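Serine/threonine-protein kinase Tel1 (Chaetomium thermophilum, PDB 6SKY) phosphorylates serine and threonine residues of proteins at the expense of ATP and probably acts as a DNA damage sensor that switches on checkpoint signalling. Local coordinates at residues L1804-Q1809 with Q1814-E1819; N1844-L1849 with L1867-A1872; Y1808-Q1813 with Q1852-E1857; L1772-P1775 with T1779-V1782. One frame throughout, in Å; residues are numbered along the deposited sequence.

Interaction 1: L1804-Q1809 with Q1814-E1819; sequences LVLAYQ and QSAKRE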
loop_
_atom_site.group_PDB
_atom_site.type_symbol
_atom_site.label_atom_id
_atom_site.label_comp_id
_atom_site.label_asym_id
_atom_site.label_seq_id
_atom_site.Cartn_x
_atom_site.Cartn_y
_atom_site.Cartn_z
ATOM N N LEU A 1804 -12.485 12.314 -59.439
ATOM C CA LEU A 1804 -13.232 12.510 -60.677
ATOM C C LEU A 1804 -12.769 11.551 -61.761
ATOM O O LEU A 1804 -13.591 10.971 -62.477
ATOM C CB LEU A 1804 -13.099 13.951 -61.153
ATOM C CG LEU A 1804 -14.005 14.970 -60.479
ATOM C CD1 LEU A 1804 -13.588 16.352 -60.864
ATOM C CD2 LEU A 1804 -15.423 14.737 -60.893
ATOM N N VAL A 1805 -11.461 11.339 -61.876
ATOM C CA VAL A 1805 -10.961 10.419 -62.891
ATOM C C VAL A 1805 -11.383 8.988 -62.581
ATOM O O VAL A 1805 -11.861 8.258 -63.463
ATOM C CB VAL A 1805 -9.437 10.541 -63.012
ATOM C CG1 VAL A 1805 -8.898 9.439 -63.874
ATOM C CG2 VAL A 1805 -9.083 11.876 -63.586
ATOM N N LEU A 1806 -11.194 8.553 -61.332
ATOM C CA LEU A 1806 -11.535 7.180 -60.978
ATOM C C LEU A 1806 -13.023 6.925 -61.139
ATOM O O LEU A 1806 -13.429 5.839 -61.555
ATOM C CB LEU A 1806 -11.101 6.879 -59.550
ATOM C CG LEU A 1806 -9.616 6.796 -59.235
ATOM C CD1 LEU A 1806 -9.438 6.557 -57.770
ATOM C CD2 LEU A 1806 -8.979 5.697 -60.006
ATOM N N ALA A 1807 -13.855 7.911 -60.814
ATOM C CA ALA A 1807 -15.290 7.740 -60.955
ATOM C C ALA A 1807 -15.713 7.760 -62.409
ATOM O O ALA A 1807 -16.679 7.087 -62.779
ATOM C CB ALA A 1807 -16.026 8.829 -60.186
ATOM N N TYR A 1808 -15.019 8.531 -63.245
ATOM C CA TYR A 1808 -15.337 8.556 -64.665
ATOM C C TYR A 1808 -15.056 7.214 -65.309
ATOM O O TYR A 1808 -15.940 6.616 -65.931
ATOM C CB TYR A 1808 -14.538 9.649 -65.357
ATOM C CG TYR A 1808 -14.660 9.640 -66.854
ATOM C CD1 TYR A 1808 -15.847 9.988 -67.470
ATOM C CD2 TYR A 1808 -13.583 9.301 -67.653
ATOM C CE1 TYR A 1808 -15.961 9.987 -68.832
ATOM C CE2 TYR A 1808 -13.689 9.297 -69.018
ATOM C CZ TYR A 1808 -14.879 9.644 -69.601
ATOM O OH TYR A 1808 -14.994 9.642 -70.966
ATOM N N GLN A 1809 -13.836 6.713 -65.170
ATOM C CA GLN A 1809 -13.517 5.464 -65.855
ATOM C C GLN A 1809 -13.794 4.247 -64.983
ATOM O O GLN A 1809 -12.968 3.351 -64.854
ATOM C CB GLN A 1809 -12.076 5.482 -66.337
ATOM C CG GLN A 1809 -11.063 5.718 -65.277
ATOM C CD GLN A 1809 -9.729 6.070 -65.855
ATOM O OE1 GLN A 1809 -8.707 5.538 -65.448
ATOM N NE2 GLN A 1809 -9.725 6.977 -66.813
ATOM N N GLN A 1814 -10.157 0.512 -66.711
ATOM C CA GLN A 1814 -9.715 1.211 -65.509
ATOM C C GLN A 1814 -8.203 1.363 -65.550
ATOM O O GLN A 1814 -7.457 0.534 -65.032
ATOM C CB GLN A 1814 -10.178 0.469 -64.266
ATOM C CG GLN A 1814 -11.669 0.525 -64.086
ATOM C CD GLN A 1814 -12.127 -0.174 -62.844
ATOM O OE1 GLN A 1814 -11.501 -1.124 -62.389
ATOM N NE2 GLN A 1814 -13.228 0.291 -62.281
ATOM N N SER A 1815 -7.750 2.459 -66.151
ATOM C CA SER A 1815 -6.328 2.697 -66.353
ATOM C C SER A 1815 -5.689 3.418 -65.175
ATOM O O SER A 1815 -4.635 2.998 -64.685
ATOM C CB SER A 1815 -6.121 3.501 -67.635
ATOM O OG SER A 1815 -4.745 3.718 -67.880
ATOM N N ALA A 1816 -6.306 4.513 -64.720
ATOM C CA ALA A 1816 -5.746 5.264 -63.606
ATOM C C ALA A 1816 -5.743 4.447 -62.329
ATOM O O ALA A 1816 -4.817 4.567 -61.524
ATOM C CB ALA A 1816 -6.518 6.559 -63.395
ATOM N N LYS A 1817 -6.756 3.607 -62.128
ATOM C CA LYS A 1817 -6.760 2.747 -60.954
ATOM C C LYS A 1817 -5.574 1.801 -60.977
ATOM O O LYS A 1817 -4.859 1.663 -59.983
ATOM C CB LYS A 1817 -8.061 1.960 -60.869
ATOM C CG LYS A 1817 -8.039 0.938 -59.761
ATOM C CD LYS A 1817 -9.289 0.107 -59.739
ATOM C CE LYS A 1817 -9.221 -0.920 -58.635
ATOM N NZ LYS A 1817 -10.512 -1.630 -58.468
ATOM N N ARG A 1818 -5.344 1.152 -62.117
ATOM C CA ARG A 1818 -4.226 0.225 -62.243
ATOM C C ARG A 1818 -2.896 0.931 -62.023
ATOM O O ARG A 1818 -2.047 0.456 -61.263
ATOM C CB ARG A 1818 -4.268 -0.437 -63.614
ATOM C CG ARG A 1818 -3.110 -1.362 -63.886
ATOM C CD ARG A 1818 -3.106 -1.821 -65.329
ATOM N NE ARG A 1818 -3.070 -0.696 -66.255
ATOM C CZ ARG A 1818 -1.968 -0.025 -66.568
ATOM N NH1 ARG A 1818 -0.809 -0.362 -66.023
ATOM N NH2 ARG A 1818 -2.026 0.989 -67.420
ATOM N N GLU A 1819 -2.708 2.087 -62.661
ATOM C CA GLU A 1819 -1.436 2.792 -62.549
ATOM C C GLU A 1819 -1.181 3.267 -61.124
ATOM O O GLU A 1819 -0.090 3.066 -60.576
ATOM C CB GLU A 1819 -1.411 3.971 -63.515
ATOM C CG GLU A 1819 -1.479 3.575 -64.970
ATOM C CD GLU A 1819 -1.592 4.774 -65.890
ATOM O OE1 GLU A 1819 -2.221 5.776 -65.491
ATOM O OE2 GLU A 1819 -1.047 4.716 -67.012
#

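Interaction 2: N1844-L1849 with L1867-A1872; sequences NTILYL and LDVNMA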
loop_
_atom_site.group_PDB
_atom_site.type_symbol
_atom_site.label_atom_id
_atom_site.label_comp_id
_atom_site.label_asym_id
_atom_site.label_seq_id
_atom_site.Cartn_x
_atom_site.Cartn_y
_atom_site.Cartn_z
ATOM N N ASN A 1844 -3.875 11.614 -47.430
ATOM C CA ASN A 1844 -5.118 12.373 -47.411
ATOM C C ASN A 1844 -6.004 12.052 -48.603
ATOM O O ASN A 1844 -7.228 12.090 -48.482
ATOM C CB ASN A 1844 -4.822 13.859 -47.361
ATOM C CG ASN A 1844 -4.505 14.325 -45.980
ATOM O OD1 ASN A 1844 -3.486 14.951 -45.742
ATOM N ND2 ASN A 1844 -5.379 14.016 -45.049
ATOM N N THR A 1845 -5.424 11.714 -49.751
ATOM C CA THR A 1845 -6.252 11.289 -50.873
ATOM C C THR A 1845 -6.928 9.956 -50.593
ATOM O O THR A 1845 -8.104 9.775 -50.915
ATOM C CB THR A 1845 -5.417 11.193 -52.141
ATOM O OG1 THR A 1845 -4.763 12.440 -52.367
ATOM C CG2 THR A 1845 -6.295 10.890 -53.318
ATOM N N ILE A 1846 -6.198 9.004 -50.014
ATOM C CA ILE A 1846 -6.808 7.727 -49.644
ATOM C C ILE A 1846 -7.956 7.947 -48.667
ATOM O O ILE A 1846 -9.048 7.379 -48.814
ATOM C CB ILE A 1846 -5.752 6.780 -49.058
ATOM C CG1 ILE A 1846 -4.721 6.405 -50.110
ATOM C CG2 ILE A 1846 -6.398 5.542 -48.522
ATOM C CD1 ILE A 1846 -3.621 5.552 -49.575
ATOM N N LEU A 1847 -7.728 8.780 -47.654
ATOM C CA LEU A 1847 -8.782 9.079 -46.696
ATOM C C LEU A 1847 -9.992 9.693 -47.380
ATOM O O LEU A 1847 -11.130 9.319 -47.096
ATOM C CB LEU A 1847 -8.262 10.016 -45.617
ATOM C CG LEU A 1847 -7.340 9.451 -44.559
ATOM C CD1 LEU A 1847 -7.012 10.547 -43.597
ATOM C CD2 LEU A 1847 -8.023 8.324 -43.865
ATOM N N TYR A 1848 -9.770 10.654 -48.273
ATOM C CA TYR A 1848 -10.891 11.295 -48.948
ATOM C C TYR A 1848 -11.668 10.303 -49.794
ATOM O O TYR A 1848 -12.895 10.365 -49.858
ATOM C CB TYR A 1848 -10.402 12.452 -49.807
ATOM C CG TYR A 1848 -11.488 13.086 -50.625
ATOM C CD1 TYR A 1848 -12.390 13.946 -50.048
ATOM C CD2 TYR A 1848 -11.610 12.822 -51.973
ATOM C CE1 TYR A 1848 -13.377 14.516 -50.778
ATOM C CE2 TYR A 1848 -12.601 13.388 -52.709
ATOM C CZ TYR A 1848 -13.480 14.236 -52.105
ATOM O OH TYR A 1848 -14.475 14.816 -52.833
ATOM N N LEU A 1849 -10.976 9.388 -50.461
ATOM C CA LEU A 1849 -11.682 8.410 -51.274
ATOM C C LEU A 1849 -12.490 7.450 -50.421
ATOM O O LEU A 1849 -13.487 6.901 -50.891
ATOM C CB LEU A 1849 -10.703 7.636 -52.144
ATOM C CG LEU A 1849 -10.147 8.331 -53.375
ATOM C CD1 LEU A 1849 -9.080 7.469 -53.960
ATOM C CD2 LEU A 1849 -11.233 8.577 -54.374
ATOM N N LEU A 1867 -9.099 2.408 -55.001
ATOM C CA LEU A 1867 -7.745 1.971 -55.289
ATOM C C LEU A 1867 -7.561 0.590 -54.675
ATOM O O LEU A 1867 -8.507 -0.018 -54.180
ATOM C CB LEU A 1867 -6.725 2.971 -54.750
ATOM C CG LEU A 1867 -6.804 4.378 -55.323
ATOM C CD1 LEU A 1867 -5.816 5.276 -54.639
ATOM C CD2 LEU A 1867 -6.531 4.343 -56.796
ATOM N N ASP A 1868 -6.336 0.084 -54.711
ATOM C CA ASP A 1868 -5.999 -1.179 -54.061
ATOM C C ASP A 1868 -4.802 -0.897 -53.169
ATOM O O ASP A 1868 -3.651 -0.998 -53.597
ATOM C CB ASP A 1868 -5.719 -2.276 -55.069
ATOM C CG ASP A 1868 -6.974 -3.020 -55.476
ATOM O OD1 ASP A 1868 -7.924 -2.369 -55.957
ATOM O OD2 ASP A 1868 -7.017 -4.255 -55.313
ATOM N N VAL A 1869 -5.083 -0.540 -51.929
ATOM C CA VAL A 1869 -4.065 -0.108 -50.988
ATOM C C VAL A 1869 -3.742 -1.255 -50.049
ATOM O O VAL A 1869 -4.639 -1.955 -49.569
ATOM C CB VAL A 1869 -4.532 1.131 -50.208
ATOM C CG1 VAL A 1869 -3.396 1.718 -49.432
ATOM C CG2 VAL A 1869 -5.099 2.147 -51.154
ATOM N N ASN A 1870 -2.458 -1.463 -49.806
ATOM C CA ASN A 1870 -2.010 -2.355 -48.750
ATOM C C ASN A 1870 -2.081 -1.581 -47.447
ATOM O O ASN A 1870 -1.274 -0.680 -47.213
ATOM C CB ASN A 1870 -0.597 -2.843 -49.036
ATOM C CG ASN A 1870 -0.166 -3.939 -48.111
ATOM O OD1 ASN A 1870 0.753 -3.769 -47.318
ATOM N ND2 ASN A 1870 -0.829 -5.080 -48.200
ATOM N N MET A 1871 -3.049 -1.918 -46.598
ATOM C CA MET A 1871 -3.336 -1.082 -45.442
ATOM C C MET A 1871 -2.255 -1.154 -44.374
ATOM O O MET A 1871 -2.140 -0.229 -43.570
ATOM C CB MET A 1871 -4.693 -1.456 -44.868
ATOM C CG MET A 1871 -5.853 -0.912 -45.666
ATOM S SD MET A 1871 -5.832 0.884 -45.724
ATOM C CE MET A 1871 -7.092 1.202 -46.942
ATOM N N ALA A 1872 -1.439 -2.203 -44.363
ATOM C CA ALA A 1872 -0.304 -2.232 -43.451
ATOM C C ALA A 1872 0.764 -1.236 -43.875
ATOM O O ALA A 1872 1.345 -0.534 -43.037
ATOM C CB ALA A 1872 0.273 -3.639 -43.388
#

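Interaction 3: Y1808-Q1813 with Q1852-E1857; sequences YQLDKQ and QPLPGE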
loop_
_atom_site.group_PDB
_atom_site.type_symbol
_atom_site.label_atom_id
_atom_site.label_comp_id
_atom_site.label_asym_id
_atom_site.label_seq_id
_atom_site.Cartn_x
_atom_site.Cartn_y
_atom_site.Cartn_z
ATOM N N TYR A 1808 -15.019 8.531 -63.245
ATOM C CA TYR A 1808 -15.337 8.556 -64.665
ATOM C C TYR A 1808 -15.056 7.214 -65.309
ATOM O O TYR A 1808 -15.940 6.616 -65.931
ATOM C CB TYR A 1808 -14.538 9.649 -65.357
ATOM C CG TYR A 1808 -14.660 9.640 -66.854
ATOM C CD1 TYR A 1808 -15.847 9.988 -67.470
ATOM C CD2 TYR A 1808 -13.583 9.301 -67.653
ATOM C CE1 TYR A 1808 -15.961 9.987 -68.832
ATOM C CE2 TYR A 1808 -13.689 9.297 -69.018
ATOM C CZ TYR A 1808 -14.879 9.644 -69.601
ATOM O OH TYR A 1808 -14.994 9.642 -70.966
ATOM N N GLN A 1809 -13.836 6.713 -65.170
ATOM C CA GLN A 1809 -13.517 5.464 -65.855
ATOM C C GLN A 1809 -13.794 4.247 -64.983
ATOM O O GLN A 1809 -12.968 3.351 -64.854
ATOM C CB GLN A 1809 -12.076 5.482 -66.337
ATOM C CG GLN A 1809 -11.063 5.718 -65.277
ATOM C CD GLN A 1809 -9.729 6.070 -65.855
ATOM O OE1 GLN A 1809 -8.707 5.538 -65.448
ATOM N NE2 GLN A 1809 -9.725 6.977 -66.813
ATOM N N LEU A 1810 -14.995 4.186 -64.410
ATOM C CA LEU A 1810 -15.347 3.073 -63.534
ATOM C C LEU A 1810 -15.767 1.853 -64.336
ATOM O O LEU A 1810 -15.320 0.736 -64.061
ATOM C CB LEU A 1810 -16.466 3.482 -62.576
ATOM C CG LEU A 1810 -16.177 3.506 -61.076
ATOM C CD1 LEU A 1810 -17.465 3.639 -60.330
ATOM C CD2 LEU A 1810 -15.457 2.273 -60.631
ATOM N N ASP A 1811 -16.632 2.049 -65.326
ATOM C CA ASP A 1811 -17.104 0.957 -66.165
ATOM C C ASP A 1811 -16.245 0.743 -67.404
ATOM O O ASP A 1811 -16.276 -0.345 -67.985
ATOM C CB ASP A 1811 -18.550 1.218 -66.578
ATOM C CG ASP A 1811 -18.767 2.637 -67.034
ATOM O OD1 ASP A 1811 -17.763 3.350 -67.227
ATOM O OD2 ASP A 1811 -19.936 3.047 -67.188
ATOM N N LYS A 1812 -15.477 1.745 -67.809
ATOM C CA LYS A 1812 -14.580 1.641 -68.948
ATOM C C LYS A 1812 -13.324 0.888 -68.525
ATOM O O LYS A 1812 -13.289 0.223 -67.488
ATOM C CB LYS A 1812 -14.270 3.033 -69.482
ATOM C CG LYS A 1812 -15.469 3.944 -69.421
ATOM C CD LYS A 1812 -15.193 5.304 -70.003
ATOM C CE LYS A 1812 -16.461 6.130 -69.970
ATOM N NZ LYS A 1812 -16.393 7.311 -70.862
ATOM N N GLN A 1813 -12.279 0.950 -69.342
ATOM C CA GLN A 1813 -11.014 0.332 -68.975
ATOM C C GLN A 1813 -10.365 1.143 -67.862
ATOM O O GLN A 1813 -10.054 2.324 -68.043
ATOM C CB GLN A 1813 -10.096 0.237 -70.190
ATOM C CG GLN A 1813 -8.829 -0.553 -69.945
ATOM C CD GLN A 1813 -7.583 0.300 -70.037
ATOM O OE1 GLN A 1813 -7.563 1.313 -70.732
ATOM N NE2 GLN A 1813 -6.534 -0.103 -69.331
ATOM N N GLN A 1852 -16.281 8.606 -50.222
ATOM C CA GLN A 1852 -17.064 8.821 -51.422
ATOM C C GLN A 1852 -17.768 7.541 -51.813
ATOM O O GLN A 1852 -17.113 6.504 -51.941
ATOM C CB GLN A 1852 -16.173 9.294 -52.574
ATOM C CG GLN A 1852 -15.546 10.645 -52.355
ATOM C CD GLN A 1852 -16.559 11.701 -52.023
ATOM O OE1 GLN A 1852 -16.481 12.340 -50.987
ATOM N NE2 GLN A 1852 -17.519 11.890 -52.899
ATOM N N PRO A 1853 -19.084 7.562 -52.007
ATOM C CA PRO A 1853 -19.803 6.320 -52.305
ATOM C C PRO A 1853 -19.512 5.810 -53.706
ATOM O O PRO A 1853 -19.595 6.551 -54.684
ATOM C CB PRO A 1853 -21.272 6.718 -52.145
ATOM C CG PRO A 1853 -21.288 8.170 -52.268
ATOM C CD PRO A 1853 -20.006 8.666 -51.722
ATOM N N LEU A 1854 -19.187 4.538 -53.791
ATOM C CA LEU A 1854 -19.011 3.871 -55.070
ATOM C C LEU A 1854 -20.372 3.575 -55.687
ATOM O O LEU A 1854 -21.249 3.042 -55.005
ATOM C CB LEU A 1854 -18.236 2.576 -54.891
ATOM C CG LEU A 1854 -16.808 2.511 -55.402
ATOM C CD1 LEU A 1854 -16.192 1.204 -55.036
ATOM C CD2 LEU A 1854 -16.803 2.657 -56.881
ATOM N N PRO A 1855 -20.588 3.905 -56.955
ATOM C CA PRO A 1855 -21.874 3.590 -57.587
ATOM C C PRO A 1855 -22.103 2.088 -57.654
ATOM O O PRO A 1855 -21.245 1.328 -58.107
ATOM C CB PRO A 1855 -21.738 4.206 -58.981
ATOM C CG PRO A 1855 -20.705 5.261 -58.819
ATOM C CD PRO A 1855 -19.736 4.724 -57.828
ATOM N N GLY A 1856 -23.273 1.662 -57.188
ATOM C CA GLY A 1856 -23.598 0.252 -57.149
ATOM C C GLY A 1856 -22.870 -0.483 -56.045
ATOM O O GLY A 1856 -22.189 -1.479 -56.297
ATOM N N GLU A 1857 -22.998 0.007 -54.816
ATOM C CA GLU A 1857 -22.360 -0.604 -53.663
ATOM C C GLU A 1857 -23.418 -1.039 -52.665
ATOM O O GLU A 1857 -24.503 -0.457 -52.586
ATOM C CB GLU A 1857 -21.382 0.351 -52.979
ATOM C CG GLU A 1857 -22.048 1.489 -52.236
ATOM C CD GLU A 1857 -21.076 2.261 -51.379
ATOM O OE1 GLU A 1857 -21.502 3.223 -50.713
ATOM O OE2 GLU A 1857 -19.884 1.904 -51.372
#

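Interaction 4: L1772-P1775 with T1779-V1782; sequences LSAP and TLRV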
loop_
_atom_site.group_PDB
_atom_site.type_symbol
_atom_site.label_atom_id
_atom_site.label_comp_id
_atom_site.label_asym_id
_atom_site.label_seq_id
_atom_site.Cartn_x
_atom_site.Cartn_y
_atom_site.Cartn_z
ATOM N N LEU A 1772 -5.551 14.988 -67.975
ATOM C CA LEU A 1772 -5.507 14.910 -69.429
ATOM C C LEU A 1772 -6.126 13.628 -69.959
ATOM O O LEU A 1772 -6.532 13.587 -71.122
ATOM C CB LEU A 1772 -4.069 15.025 -69.926
ATOM C CG LEU A 1772 -3.430 16.411 -69.889
ATOM C CD1 LEU A 1772 -2.002 16.336 -70.366
ATOM C CD2 LEU A 1772 -4.221 17.398 -70.718
ATOM N N SER A 1773 -6.218 12.591 -69.138
ATOM C CA SER A 1773 -6.729 11.300 -69.573
ATOM C C SER A 1773 -8.250 11.228 -69.598
ATOM O O SER A 1773 -8.792 10.156 -69.881
ATOM C CB SER A 1773 -6.185 10.196 -68.666
ATOM O OG SER A 1773 -6.651 10.361 -67.340
ATOM N N ALA A 1774 -8.950 12.322 -69.313
ATOM C CA ALA A 1774 -10.413 12.333 -69.279
ATOM C C ALA A 1774 -10.928 13.616 -69.908
ATOM O O ALA A 1774 -11.349 14.545 -69.212
ATOM C CB ALA A 1774 -10.928 12.185 -67.847
ATOM N N PRO A 1775 -10.924 13.699 -71.240
ATOM C CA PRO A 1775 -11.359 14.940 -71.892
ATOM C C PRO A 1775 -12.857 15.150 -71.865
ATOM O O PRO A 1775 -13.305 16.290 -72.020
ATOM C CB PRO A 1775 -10.851 14.779 -73.332
ATOM C CG PRO A 1775 -9.908 13.614 -73.301
ATOM C CD PRO A 1775 -10.407 12.728 -72.214
ATOM N N THR A 1779 -14.971 19.616 -66.404
ATOM C CA THR A 1779 -14.326 20.201 -65.237
ATOM C C THR A 1779 -12.857 19.820 -65.145
ATOM O O THR A 1779 -12.074 20.551 -64.535
ATOM C CB THR A 1779 -15.056 19.781 -63.967
ATOM O OG1 THR A 1779 -16.461 19.717 -64.230
ATOM C CG2 THR A 1779 -14.821 20.790 -62.871
ATOM N N LEU A 1780 -12.466 18.695 -65.729
ATOM C CA LEU A 1780 -11.066 18.306 -65.759
ATOM C C LEU A 1780 -10.348 18.810 -66.991
ATOM O O LEU A 1780 -9.116 18.778 -67.032
ATOM C CB LEU A 1780 -10.925 16.785 -65.716
ATOM C CG LEU A 1780 -11.271 16.005 -64.457
ATOM C CD1 LEU A 1780 -11.242 14.546 -64.794
ATOM C CD2 LEU A 1780 -10.291 16.311 -63.357
ATOM N N ARG A 1781 -11.088 19.253 -68.002
ATOM C CA ARG A 1781 -10.465 19.684 -69.243
ATOM C C ARG A 1781 -9.865 21.074 -69.112
ATOM O O ARG A 1781 -8.881 21.390 -69.788
ATOM C CB ARG A 1781 -11.496 19.651 -70.363
ATOM C CG ARG A 1781 -10.937 19.831 -71.744
ATOM C CD ARG A 1781 -12.035 20.308 -72.654
ATOM N NE ARG A 1781 -13.259 19.548 -72.448
ATOM C CZ ARG A 1781 -14.463 19.977 -72.798
ATOM N NH1 ARG A 1781 -14.601 21.165 -73.364
ATOM N NH2 ARG A 1781 -15.528 19.221 -72.580
ATOM N N VAL A 1782 -10.430 21.908 -68.246
ATOM C CA VAL A 1782 -10.008 23.293 -68.100
ATOM C C VAL A 1782 -8.969 23.413 -66.997
ATOM O O VAL A 1782 -8.552 24.518 -66.641
ATOM C CB VAL A 1782 -11.214 24.192 -67.802
ATOM C CG1 VAL A 1782 -12.306 23.943 -68.803
ATOM C CG2 VAL A 1782 -11.714 23.920 -66.417
#

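Interaction 1: L1804-Q1809 with Q1814-E1819
The side-chain carbonyl of Gln-1809 points straight at the start of the next helix, where Ala-1816 N donates to Gln-1809 OE1 over 2.7 Å. The bond is nearly linear, 164° at the hydrogen, and meets the oxygen almost end-on, along the C=O axis. Ser-1815 N gives the same oxygen a second, weak bond of 3.3 Å. With chi1 at 57°, CG of Gln-1809 sits between its own backbone N and carbonyl carbon, and the extended chain beyond CG carries the amide across the turn. Were this residue an alanine, the N-H of Ala-1816, in the first turn of helix 1815-1827, would probably lose its acceptor and a gap would open between the two helix ends. Beside the amide the packing is close and mostly apolar: Val-1805 CG1 lies 3.8 Å from Ala-1816 CB, and Leu-1806 CD2 rests on the backbone of Lys-1817, 3.7 Å from its N. The other side is looser. There Gln-1814, partly exposed, comes nearest to Gln-1809 O with its CG, while Lys-1817 runs off in an extended chain to hydrogen-bond the carbonyl of His-1865. Helices 1793-1808 and 1815-1827 are successive solenoid helices joined by a short turn, their end segments approaching to 9.3 Å at a wide 121°; Leu-1780 of helix 1778-1781 packs on Val-1805, and Leu-1867 on Leu-1806.

Interaction 2: N1844-L1849 with L1867-A1872
With chi1 at -65° and chi2 at 176°, Ile-1846 runs its CG1 branch out from helix 1836-1849 and sets CD1 against Val-1869. Val-1869 answers with CG1 anti to its backbone N (chi1 -170°), which leaves both its methyls facing that one atom: Ile-1846 CD1 is 3.8 Å from Val-1869 CG1, with CG2 only slightly farther away. The two side chains meet tip to tip. One turn along the helix, Leu-1849 reaches Leu-1867 differently. These chains cross at about a right angle, and Leu-1849 CD1 lies 4.0 Å from Leu-1867 CD1, with Leu-1867 CG close behind. Both meetings are purely apolar, so shape and burial hold the segments together. Leu-1867 is also packed by Leu-1820 and Leu-1824 of helix 1815-1827, and Leu-1849 by Leu-1806 of helix 1793-1808. Past Val-1869 the chain turns into helix 1871-1880, where Asn-1870 occupies the N-cap position and its side chain caps a backbone N just beyond the segment. In this alpha-solenoid protein the extended end of the linker thus places Leu-1867 and Val-1869 on helix 1836-1849 before helix 1871-1880 begins.

Interaction 3: Y1808-Q1813 with Q1852-E1857
Two interhelical loops of the solenoid meet here at the protein surface, the turn joining helix 1793-1808 to helix 1815-1827 and the long linker that follows helix 1836-1849. Leu-1810 carries the contact from the first loop; Leu-1854 and Pro-1855 receive it in the second. Leu-1810 CD1 does most of the touching, lying 3.5 Å from Pro-1855 CD, with CG the next nearest atom of that ring, and 3.6 Å from Leu-1854 CD2. Leu-1810 CD2 adds a looser approach to that same Leu-1854 methyl. The isobutyl group crosses both partners obliquely. Behind Leu-1810 the chain makes an inverse gamma turn centred on Gln-1809, with a weak bond from Leu-1810 N to Tyr-1808 O. Farther round the same loop Lys-1812 NZ donates to Tyr-1808 OH over 2.7 Å, tying the turn back to the last residue of the helix. On the linker side, Leu-1854 also packs on Trp-1866, whose NE1 bonds to Gln-1852 O. Across the contact the chemistry is entirely aliphatic, with small overlap and no polar pairing to fix a direction, which implies that the two loops touch through a small patch of apolar contact at the surface and could probably shift slightly against each other without breaking a specific bond.

Interaction 4: L1772-P1775 with T1779-V1782
A tight connection between consecutive helices brings these segments together: the chain leaves helix 1762-1771, turns through Ala-1774 and Pro-1775, and enters the short, weakly bonded helix 1778-1781. Its polar link is a hydrogen bond from Arg-1781 NE to Pro-1775 O, 3.3 Å long and 153° at the hydrogen. The donor lies in the carbonyl plane, and the oxygen comes to the edge of the guanidinium, tilted 17° out of its plane. Arg-1781 reaches it with CG anti to the backbone N (chi1 -169°) and a bend at chi3 that swings NE back toward the turn. Its NH1 has a further, long and weak ion pair with Asp-1703. This side is exposed. On the buried side Leu-1780 places CD1 3.9 Å from Ala-1774 CB, a single methyl against a single methyl. Leu-1780 also packs on Val-1801 and Leu-1804 of helix 1793-1808, while Ala-1774 meets Tyr-1808. The arrangement is that of a short interhelical connection within the alpha solenoid, held by one bond from a side chain to a backbone carbonyl, with an apolar pair on its buried side.

How the interactions relate
Interaction 2 is the most buried of the four and wholly apolar; interaction 3 is as apolar but lies at the surface, between loops. Interactions 1 and 4 are partly buried and mix the two chemistries, each with a polar bond closing a short connection and methyl packing beside it. Helix 1793-1808 and the turn after it are common to interactions 1 and 3, and side chains of this helix also pack against interactions 2 and 4. Interactions 1 and 3 both draw on the chain around Tyr-1808 and Gln-1809, yet use different residues of it. Interactions 2 and 4 do not touch, their nearest atoms about 11 Å apart.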